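Local coordinates for Oxidored_FMN domain-containing protein ([Pseudomonas] geniculata N1, PDB 6L6J), which probably oxidises the amine 6-hydroxypseudooxynicotine, a nicotine-derived compound, as a flavoenzyme that carries FMN and a [4Fe-4S] cluster, at residues R5-L9 with D303-I309; A109-I114 with P128-N133; H119-T125 with I135-I140. The contacts are given in a common frame with arbitrary orientation. Residues are numbered along the deposited sequence.

Contact 1: R5-L9 with D303-I309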
loop_
_atom_site.group_PDB
_atom_site.type_symbol
_atom_site.label_atom_id
_atom_site.label_comp_id
_atom_site.label_asym_id
_atom_site.label_seq_id
_atom_site.Cartn_x
_atom_site.Cartn_y
_atom_site.Cartn_z
ATOM N N ARG A 5 23.840 -10.888 15.648
ATOM C CA ARG A 5 22.993 -11.815 14.836
ATOM C C ARG A 5 22.602 -11.122 13.513
ATOM O O ARG A 5 22.349 -11.831 12.524
ATOM C CB ARG A 5 21.789 -12.345 15.642
ATOM C CG ARG A 5 20.673 -11.346 15.931
ATOM C CD ARG A 5 19.660 -11.835 16.962
ATOM N NE ARG A 5 19.948 -11.406 18.337
ATOM C CZ ARG A 5 19.114 -10.745 19.149
ATOM N NH1 ARG A 5 17.899 -10.399 18.767
ATOM N NH2 ARG A 5 19.497 -10.415 20.365
ATOM N N TYR A 6 22.622 -9.784 13.466
ATOM C CA TYR A 6 22.235 -9.001 12.267
ATOM C C TYR A 6 23.460 -8.559 11.467
ATOM O O TYR A 6 23.231 -7.952 10.391
ATOM C CB TYR A 6 21.326 -7.835 12.659
ATOM C CG TYR A 6 20.180 -8.296 13.514
ATOM C CD1 TYR A 6 19.289 -9.246 13.059
ATOM C CD2 TYR A 6 20.002 -7.800 14.792
ATOM C CE1 TYR A 6 18.255 -9.703 13.865
ATOM C CE2 TYR A 6 18.966 -8.231 15.606
ATOM C CZ TYR A 6 18.096 -9.201 15.149
ATOM O OH TYR A 6 17.075 -9.626 15.961
ATOM N N ASP A 7 24.677 -8.871 11.919
ATOM C CA ASP A 7 25.925 -8.489 11.201
ATOM C C ASP A 7 25.770 -8.818 9.707
ATOM O O ASP A 7 26.169 -7.973 8.871
ATOM C CB ASP A 7 27.165 -9.192 11.780
ATOM C CG ASP A 7 27.718 -8.624 13.087
ATOM O OD1 ASP A 7 27.179 -7.630 13.584
ATOM O OD2 ASP A 7 28.683 -9.209 13.622
ATOM N N ILE A 8 25.214 -9.996 9.396
ATOM C CA ILE A 8 25.068 -10.566 8.012
ATOM C C ILE A 8 24.214 -9.646 7.113
ATOM O O ILE A 8 24.469 -9.574 5.875
ATOM C CB ILE A 8 24.485 -11.996 8.064
ATOM C CG1 ILE A 8 24.280 -12.576 6.662
ATOM C CG2 ILE A 8 23.191 -12.037 8.868
ATOM C CD1 ILE A 8 24.473 -14.069 6.586
ATOM N N LEU A 9 23.234 -8.955 7.690
ATOM C CA LEU A 9 22.353 -8.026 6.933
ATOM C C LEU A 9 23.133 -6.804 6.416
ATOM O O LEU A 9 22.609 -6.177 5.466
ATOM C CB LEU A 9 21.225 -7.554 7.850
ATOM C CG LEU A 9 20.222 -8.605 8.271
ATOM C CD1 LEU A 9 19.028 -7.930 8.901
ATOM C CD2 LEU A 9 19.807 -9.472 7.088
ATOM N N ASP A 303 14.710 -11.234 12.065
ATOM C CA ASP A 303 15.064 -12.683 12.179
ATOM C C ASP A 303 14.573 -13.451 10.942
ATOM O O ASP A 303 15.279 -14.378 10.488
ATOM C CB ASP A 303 14.538 -13.242 13.491
ATOM C CG ASP A 303 15.142 -12.541 14.695
ATOM O OD1 ASP A 303 16.327 -12.174 14.618
ATOM O OD2 ASP A 303 14.432 -12.347 15.690
ATOM N N ALA A 304 13.428 -13.057 10.385
ATOM C CA ALA A 304 12.921 -13.596 9.106
ATOM C C ALA A 304 13.950 -13.272 8.017
ATOM O O ALA A 304 14.243 -14.190 7.173
ATOM C CB ALA A 304 11.563 -13.006 8.791
ATOM N N MET A 305 14.451 -12.017 8.038
ATOM C CA MET A 305 15.404 -11.474 7.031
ATOM C C MET A 305 16.720 -12.248 7.156
ATOM O O MET A 305 17.245 -12.723 6.145
ATOM C CB MET A 305 15.633 -9.963 7.214
ATOM C CG MET A 305 14.407 -9.121 6.879
ATOM S SD MET A 305 14.389 -7.340 7.317
ATOM C CE MET A 305 15.931 -7.176 8.184
ATOM N N VAL A 306 17.212 -12.422 8.373
ATOM C CA VAL A 306 18.478 -13.175 8.600
ATOM C C VAL A 306 18.309 -14.567 8.006
ATOM O O VAL A 306 19.176 -14.974 7.224
ATOM C CB VAL A 306 18.880 -13.195 10.085
ATOM C CG1 VAL A 306 19.863 -14.315 10.404
ATOM C CG2 VAL A 306 19.468 -11.836 10.484
ATOM N N SER A 307 17.182 -15.209 8.326
ATOM C CA SER A 307 16.817 -16.609 7.963
ATOM C C SER A 307 16.736 -16.751 6.441
ATOM O O SER A 307 17.250 -17.736 5.905
ATOM C CB SER A 307 15.530 -16.996 8.622
ATOM O OG SER A 307 15.333 -18.387 8.574
ATOM N N GLN A 308 16.141 -15.774 5.768
ATOM C CA GLN A 308 15.998 -15.800 4.297
ATOM C C GLN A 308 17.388 -15.994 3.684
ATOM O O GLN A 308 17.485 -16.741 2.685
ATOM C CB GLN A 308 15.301 -14.522 3.806
ATOM C CG GLN A 308 13.794 -14.492 4.061
ATOM C CD GLN A 308 13.054 -15.427 3.142
ATOM O OE1 GLN A 308 13.302 -15.476 1.950
ATOM N NE2 GLN A 308 12.162 -16.210 3.694
ATOM N N ILE A 309 18.410 -15.350 4.272
ATOM C CA ILE A 309 19.826 -15.344 3.772
ATOM C C ILE A 309 20.542 -16.662 4.139
ATOM O O ILE A 309 21.097 -17.326 3.237
ATOM C CB ILE A 309 20.628 -14.137 4.318
ATOM C CG1 ILE A 309 19.884 -12.793 4.191
ATOM C CG2 ILE A 309 22.006 -14.098 3.657
ATOM C CD1 ILE A 309 19.575 -12.354 2.764
#

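Contact 2: A109-I114 with P128-N133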
loop_
_atom_site.group_PDB
_atom_site.type_symbol
_atom_site.label_atom_id
_atom_site.label_comp_id
_atom_site.label_asym_id
_atom_site.label_seq_id
_atom_site.Cartn_x
_atom_site.Cartn_y
_atom_site.Cartn_z
ATOM N N ALA A 109 0.871 -3.816 -23.583
ATOM C CA ALA A 109 -0.605 -3.862 -23.653
ATOM C C ALA A 109 -1.193 -3.762 -22.237
ATOM O O ALA A 109 -2.167 -4.480 -21.957
ATOM C CB ALA A 109 -1.015 -5.137 -24.347
ATOM N N SER A 110 -0.617 -2.904 -21.399
ATOM C CA SER A 110 -0.999 -2.674 -19.987
ATOM C C SER A 110 -1.385 -1.210 -19.744
ATOM O O SER A 110 -1.850 -0.909 -18.628
ATOM C CB SER A 110 0.133 -3.048 -19.089
ATOM O OG SER A 110 1.066 -1.975 -18.975
ATOM N N GLY A 111 -1.168 -0.327 -20.725
ATOM C CA GLY A 111 -1.483 1.110 -20.623
ATOM C C GLY A 111 -1.980 1.683 -21.951
ATOM O O GLY A 111 -1.702 1.118 -23.015
ATOM N N PRO A 112 -2.698 2.838 -21.922
ATOM C CA PRO A 112 -3.318 3.402 -23.118
ATOM C C PRO A 112 -2.459 4.410 -23.895
ATOM O O PRO A 112 -2.894 4.826 -24.936
ATOM C CB PRO A 112 -4.527 4.090 -22.466
ATOM C CG PRO A 112 -3.954 4.705 -21.218
ATOM C CD PRO A 112 -2.961 3.673 -20.729
ATOM N N ALA A 113 -1.269 4.762 -23.385
ATOM C CA ALA A 113 -0.282 5.620 -24.083
ATOM C C ALA A 113 -0.898 6.992 -24.353
ATOM O O ALA A 113 -0.702 7.530 -25.488
ATOM C CB ALA A 113 0.123 4.940 -25.377
ATOM N N ILE A 114 -1.604 7.548 -23.367
ATOM C CA ILE A 114 -2.543 8.697 -23.576
ATOM C C ILE A 114 -1.772 10.026 -23.592
ATOM O O ILE A 114 -2.241 10.975 -24.277
ATOM C CB ILE A 114 -3.680 8.682 -22.526
ATOM C CG1 ILE A 114 -4.910 7.927 -23.031
ATOM C CG2 ILE A 114 -4.060 10.071 -22.034
ATOM C CD1 ILE A 114 -5.553 8.518 -24.266
ATOM N N PRO A 128 -5.936 -2.770 -23.964
ATOM C CA PRO A 128 -5.078 -2.858 -22.778
ATOM C C PRO A 128 -5.653 -3.693 -21.610
ATOM O O PRO A 128 -6.817 -3.661 -21.368
ATOM C CB PRO A 128 -4.971 -1.388 -22.342
ATOM C CG PRO A 128 -5.164 -0.602 -23.607
ATOM C CD PRO A 128 -6.153 -1.395 -24.426
ATOM N N HIS A 129 -4.802 -4.376 -20.855
ATOM C CA HIS A 129 -5.225 -5.288 -19.762
ATOM C C HIS A 129 -6.050 -4.519 -18.719
ATOM O O HIS A 129 -7.143 -5.017 -18.361
ATOM C CB HIS A 129 -4.042 -6.027 -19.127
ATOM C CG HIS A 129 -2.985 -6.513 -20.075
ATOM N ND1 HIS A 129 -3.274 -7.185 -21.269
ATOM C CD2 HIS A 129 -1.631 -6.466 -19.980
ATOM C CE1 HIS A 129 -2.138 -7.506 -21.863
ATOM N NE2 HIS A 129 -1.111 -7.065 -21.099
ATOM N N TYR A 130 -5.610 -3.356 -18.246
ATOM C CA TYR A 130 -6.230 -2.708 -17.051
ATOM C C TYR A 130 -6.950 -1.385 -17.394
ATOM O O TYR A 130 -7.155 -0.556 -16.483
ATOM C CB TYR A 130 -5.174 -2.491 -15.956
ATOM C CG TYR A 130 -4.391 -3.732 -15.637
ATOM C CD1 TYR A 130 -4.934 -4.751 -14.869
ATOM C CD2 TYR A 130 -3.130 -3.920 -16.174
ATOM C CE1 TYR A 130 -4.230 -5.917 -14.605
ATOM C CE2 TYR A 130 -2.407 -5.076 -15.923
ATOM C CZ TYR A 130 -2.960 -6.076 -15.132
ATOM O OH TYR A 130 -2.256 -7.214 -14.884
ATOM N N PHE A 131 -7.351 -1.191 -18.652
ATOM C CA PHE A 131 -7.904 0.093 -19.155
ATOM C C PHE A 131 -9.103 -0.171 -20.072
ATOM O O PHE A 131 -9.022 -1.056 -20.912
ATOM C CB PHE A 131 -6.798 0.908 -19.841
ATOM C CG PHE A 131 -5.822 1.556 -18.889
ATOM C CD1 PHE A 131 -4.696 0.878 -18.447
ATOM C CD2 PHE A 131 -6.021 2.846 -18.428
ATOM C CE1 PHE A 131 -3.800 1.470 -17.573
ATOM C CE2 PHE A 131 -5.130 3.442 -17.552
ATOM C CZ PHE A 131 -4.022 2.748 -17.126
ATOM N N ILE A 132 -10.153 0.638 -19.926
ATOM C CA ILE A 132 -11.383 0.618 -20.789
ATOM C C ILE A 132 -11.262 1.665 -21.897
ATOM O O ILE A 132 -12.134 1.678 -22.755
ATOM C CB ILE A 132 -12.663 0.802 -19.950
ATOM C CG1 ILE A 132 -12.701 2.168 -19.267
ATOM C CG2 ILE A 132 -12.771 -0.346 -18.929
ATOM C CD1 ILE A 132 -13.985 2.431 -18.461
ATOM N N ASN A 133 -10.197 2.476 -21.895
ATOM C CA ASN A 133 -9.976 3.529 -22.917
ATOM C C ASN A 133 -10.169 2.921 -24.300
ATOM O O ASN A 133 -9.724 1.798 -24.548
ATOM C CB ASN A 133 -8.583 4.169 -22.833
ATOM C CG ASN A 133 -8.338 4.861 -21.510
ATOM O OD1 ASN A 133 -8.391 4.225 -20.457
ATOM N ND2 ASN A 133 -8.116 6.164 -21.557
#

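Contact 3: H119-T125 with I135-I140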
loop_
_atom_site.group_PDB
_atom_site.type_symbol
_atom_site.label_atom_id
_atom_site.label_comp_id
_atom_site.label_asym_id
_atom_site.label_seq_id
_atom_site.Cartn_x
_atom_site.Cartn_y
_atom_site.Cartn_z
ATOM N N HIS A 119 -0.330 5.108 -29.929
ATOM C CA HIS A 119 -0.799 3.703 -30.040
ATOM C C HIS A 119 0.061 2.816 -29.134
ATOM O O HIS A 119 1.273 2.773 -29.270
ATOM C CB HIS A 119 -0.786 3.256 -31.505
ATOM C CG HIS A 119 -1.655 4.073 -32.392
ATOM N ND1 HIS A 119 -2.990 3.744 -32.641
ATOM C CD2 HIS A 119 -1.379 5.167 -33.146
ATOM C CE1 HIS A 119 -3.504 4.630 -33.494
ATOM N NE2 HIS A 119 -2.527 5.521 -33.824
ATOM N N PRO A 120 -0.521 2.122 -28.142
ATOM C CA PRO A 120 0.227 1.132 -27.362
ATOM C C PRO A 120 0.570 -0.105 -28.211
ATOM O O PRO A 120 -0.029 -0.323 -29.261
ATOM C CB PRO A 120 -0.716 0.743 -26.206
ATOM C CG PRO A 120 -1.838 1.760 -26.260
ATOM C CD PRO A 120 -1.914 2.249 -27.694
ATOM N N LEU A 121 1.502 -0.916 -27.722
ATOM C CA LEU A 121 2.109 -2.019 -28.508
ATOM C C LEU A 121 1.765 -3.372 -27.860
ATOM O O LEU A 121 1.530 -3.421 -26.647
ATOM C CB LEU A 121 3.620 -1.788 -28.602
ATOM C CG LEU A 121 4.056 -0.372 -28.961
ATOM C CD1 LEU A 121 5.561 -0.246 -28.830
ATOM C CD2 LEU A 121 3.609 0.025 -30.366
ATOM N N SER A 122 1.729 -4.423 -28.677
ATOM C CA SER A 122 1.465 -5.818 -28.265
ATOM C C SER A 122 2.055 -6.748 -29.319
ATOM O O SER A 122 2.117 -6.348 -30.492
ATOM C CB SER A 122 -0.014 -6.052 -28.096
ATOM O OG SER A 122 -0.306 -7.413 -27.776
ATOM N N PRO A 123 2.474 -7.987 -28.942
ATOM C CA PRO A 123 2.789 -9.033 -29.913
ATOM C C PRO A 123 1.603 -9.216 -30.868
ATOM O O PRO A 123 1.843 -9.422 -32.052
ATOM C CB PRO A 123 2.998 -10.305 -29.069
ATOM C CG PRO A 123 2.424 -9.976 -27.698
ATOM C CD PRO A 123 2.613 -8.477 -27.561
ATOM N N THR A 124 0.377 -9.096 -30.326
ATOM C CA THR A 124 -0.916 -9.361 -31.009
ATOM C C THR A 124 -1.984 -8.415 -30.450
ATOM O O THR A 124 -2.046 -8.278 -29.204
ATOM C CB THR A 124 -1.300 -10.838 -30.852
ATOM O OG1 THR A 124 -0.196 -11.577 -31.396
ATOM C CG2 THR A 124 -2.608 -11.206 -31.531
ATOM N N THR A 125 -2.791 -7.805 -31.337
ATOM C CA THR A 125 -3.763 -6.734 -30.985
ATOM C C THR A 125 -4.725 -7.226 -29.908
ATOM O O THR A 125 -5.257 -8.344 -30.005
ATOM C CB THR A 125 -4.591 -6.223 -32.166
ATOM O OG1 THR A 125 -3.693 -5.681 -33.119
ATOM C CG2 THR A 125 -5.541 -5.102 -31.810
ATOM N N ILE A 135 -8.802 2.654 -27.125
ATOM C CA ILE A 135 -7.528 2.621 -27.910
ATOM C C ILE A 135 -6.975 1.199 -27.815
ATOM O O ILE A 135 -6.797 0.699 -26.684
ATOM C CB ILE A 135 -6.525 3.697 -27.419
ATOM C CG1 ILE A 135 -5.232 3.704 -28.239
ATOM C CG2 ILE A 135 -6.255 3.583 -25.927
ATOM C CD1 ILE A 135 -5.369 4.389 -29.566
ATOM N N ALA A 136 -6.778 0.546 -28.961
ATOM C CA ALA A 136 -6.268 -0.847 -29.059
ATOM C C ALA A 136 -4.740 -0.832 -28.979
ATOM O O ALA A 136 -4.135 0.115 -29.497
ATOM C CB ALA A 136 -6.740 -1.498 -30.334
ATOM N N ALA A 137 -4.160 -1.849 -28.332
ATOM C CA ALA A 137 -2.725 -2.191 -28.364
ATOM C C ALA A 137 -2.413 -2.831 -29.718
ATOM O O ALA A 137 -2.916 -3.929 -29.959
ATOM C CB ALA A 137 -2.403 -3.104 -27.201
ATOM N N ARG A 138 -1.602 -2.195 -30.561
ATOM C CA ARG A 138 -1.443 -2.600 -31.996
ATOM C C ARG A 138 -0.448 -3.766 -32.108
ATOM O O ARG A 138 0.503 -3.786 -31.355
ATOM C CB ARG A 138 -1.072 -1.401 -32.895
ATOM C CG ARG A 138 0.397 -1.006 -32.858
ATOM C CD ARG A 138 0.632 0.345 -33.485
ATOM N NE ARG A 138 2.017 0.779 -33.364
ATOM C CZ ARG A 138 3.047 0.263 -34.049
ATOM N NH1 ARG A 138 2.863 -0.708 -34.931
ATOM N NH2 ARG A 138 4.269 0.718 -33.834
ATOM N N THR A 139 -0.708 -4.720 -33.004
ATOM C CA THR A 139 0.244 -5.775 -33.460
ATOM C C THR A 139 1.485 -5.066 -34.008
ATOM O O THR A 139 1.283 -4.140 -34.813
ATOM C CB THR A 139 -0.372 -6.674 -34.553
ATOM O OG1 THR A 139 -1.586 -7.285 -34.091
ATOM C CG2 THR A 139 0.582 -7.759 -35.024
ATOM N N ILE A 140 2.695 -5.465 -33.593
ATOM C CA ILE A 140 3.941 -4.738 -33.979
ATOM C C ILE A 140 4.666 -5.487 -35.116
ATOM O O ILE A 140 4.744 -6.720 -35.065
ATOM C CB ILE A 140 4.836 -4.411 -32.754
ATOM C CG1 ILE A 140 5.320 -5.631 -31.967
ATOM C CG2 ILE A 140 4.140 -3.418 -31.834
ATOM C CD1 ILE A 140 6.319 -5.278 -30.865
HETATM O O HOH W 1 2.623 3.095 -31.673
HETATM O O HOH W 2 -4.467 1.800 -31.470
#

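Contact 1: R5-L9 with D303-I309
V306 is the bump here, and the 3-10 turn of R5-L9 supplies the hollow around it. V306 CG2 lies 3.5 Å from R5 O, 3.7 Å from Y6 CD1 at the edge of the tyrosine ring, 4.1 Å from I8 CG2 and 4.0 Å from L9 CG. A compact beta-branched valine suits such a shallow cup. Further along the helix I309 is the next bump, I309 CG2 lying 3.8 Å from I8 CD1. L9 in turn reaches toward the helix between M305 and I309: L9 CD1 presses on M305 CE at 3.3 Å, where the unbranched, flexible methionine can bend to meet it, while L9 CD2 is 4.4 Å from I309 CG1. At the N-terminal side of the helix segment the packing gives way to polarity. Y6 OH donates a hydrogen bond to D303 OD1 (3.0 Å) and accepts one from R5 NH1 (3.0 Å), so the phenol links an acid and a base. M305 and L9 both touch F24 of strand 24-26, and M305 and I309 rest on I317 of strand 316-319. The N-terminal turn thus packs on one face of helix 302-310, an outer helix of the FMN-binding TIM barrel, near the seam where first and last strands meet.

Contact 2: A109-I114 with P128-N133
One backbone hydrogen bond ties the two loops together: H129 N donates to A109 O at 2.9 Å, at the start of the type I turn P128-F131. The same carbonyl, A109 O, receives a CA-H...O contact from P128 CA (3.4 Å), although its position is less certain, as the model crowds it against the imidazole. The small side chain of A109 lets the loops come this close, A109 CA lying 4.7 Å from P128 CA. Aromatic packing follows. P112 CD sits 3.7 Å from the centroid of the F131 ring, almost exactly on its normal, a CH-pi contact that matches a flat ring to a rigid pyrrolidine; S110 O meets the ring's edge at F131 CE1, 3.3 Å away. Looser van der Waals contacts extend the interface, P112 CB to N133 CG at 4.0 Å and I114 CG1 to N133 ND2 at 3.9 Å. The polar ends find their partners beyond the two segments: S110 OG bonds to H69, H129 NE2 to D180, and Y130 OH to D262 and N174. Segment 109-114 follows barrel strand 99-105, whereas segment 128-133 lies in the loop between strands 121-122 and 138-139; through D180 the pair is fastened to helix 177-182.

Contact 3: H119-T125 with I135-I140
R138 N donates a straight hydrogen bond to P120 O (2.8 Å, 164°), the strongest backbone link in a two-stranded parallel mini-sheet inserted between barrel strand 99-105 and helix 142-162 of the TIM-barrel domain. Two weak bonds continue the ladder, S122 N to R138 O at 3.0 Å and I140 N to S122 O at 3.3 Å; together the three bonds pair L121 with R138 and S122 with T139 in parallel register. Proline is tolerated at 120, since the ladder uses its carbonyl and not an amide proton there. Beyond the strands, the hydroxyls T125 OG1 and T139 OG1 share a hydrogen bond of 2.8 Å, and the very short bond from S122 OG to T124 O (2.4 Å) braces the bend through P123. Water extends the network at the other end: one molecule donates to H119 O and accepts from R138 NE, and another joins H119 ND1 to A136 O. The guanidinium of R138 also forms a salt bridge with D144 on helix 142-162, so this long side chain serves both sheet and helix.

On the L121-R138 face, the leucine packs against the arginine side chain, L121 CD2 being 3.5 Å from R138 NE, and L121 CB meets I140 CG2 at 3.7 Å. These apolar residues continue inward, L121 onto W151 and I140 onto F181. Small residues fit the other face, where S122 CB lies 3.9 Å from A137 CB. At the outer end, I135 packs against the proline ring, I135 CG1 lying 3.7 Å from P120 CD.

Contacts 2 and 3 form one unit: their centres are 10 Å apart and their segments alternate along the chain, so that each loop of one leads into a strand of the other. They touch directly, P128 CD lying 3.1 Å from I135 O and G111 O 3.3 Å from P120 CG. Contact 1 stands apart, its centre 41 Å from that of contact 2 and 45 Å from that of contact 3, yet it encloses both in sequence. FMN lies about 10 Å from the side chain of M305 in contact 1 and equally about 10 Å from that of S110 in contact 2, while contact 3 lies away from the FMN and [4Fe-4S] sites.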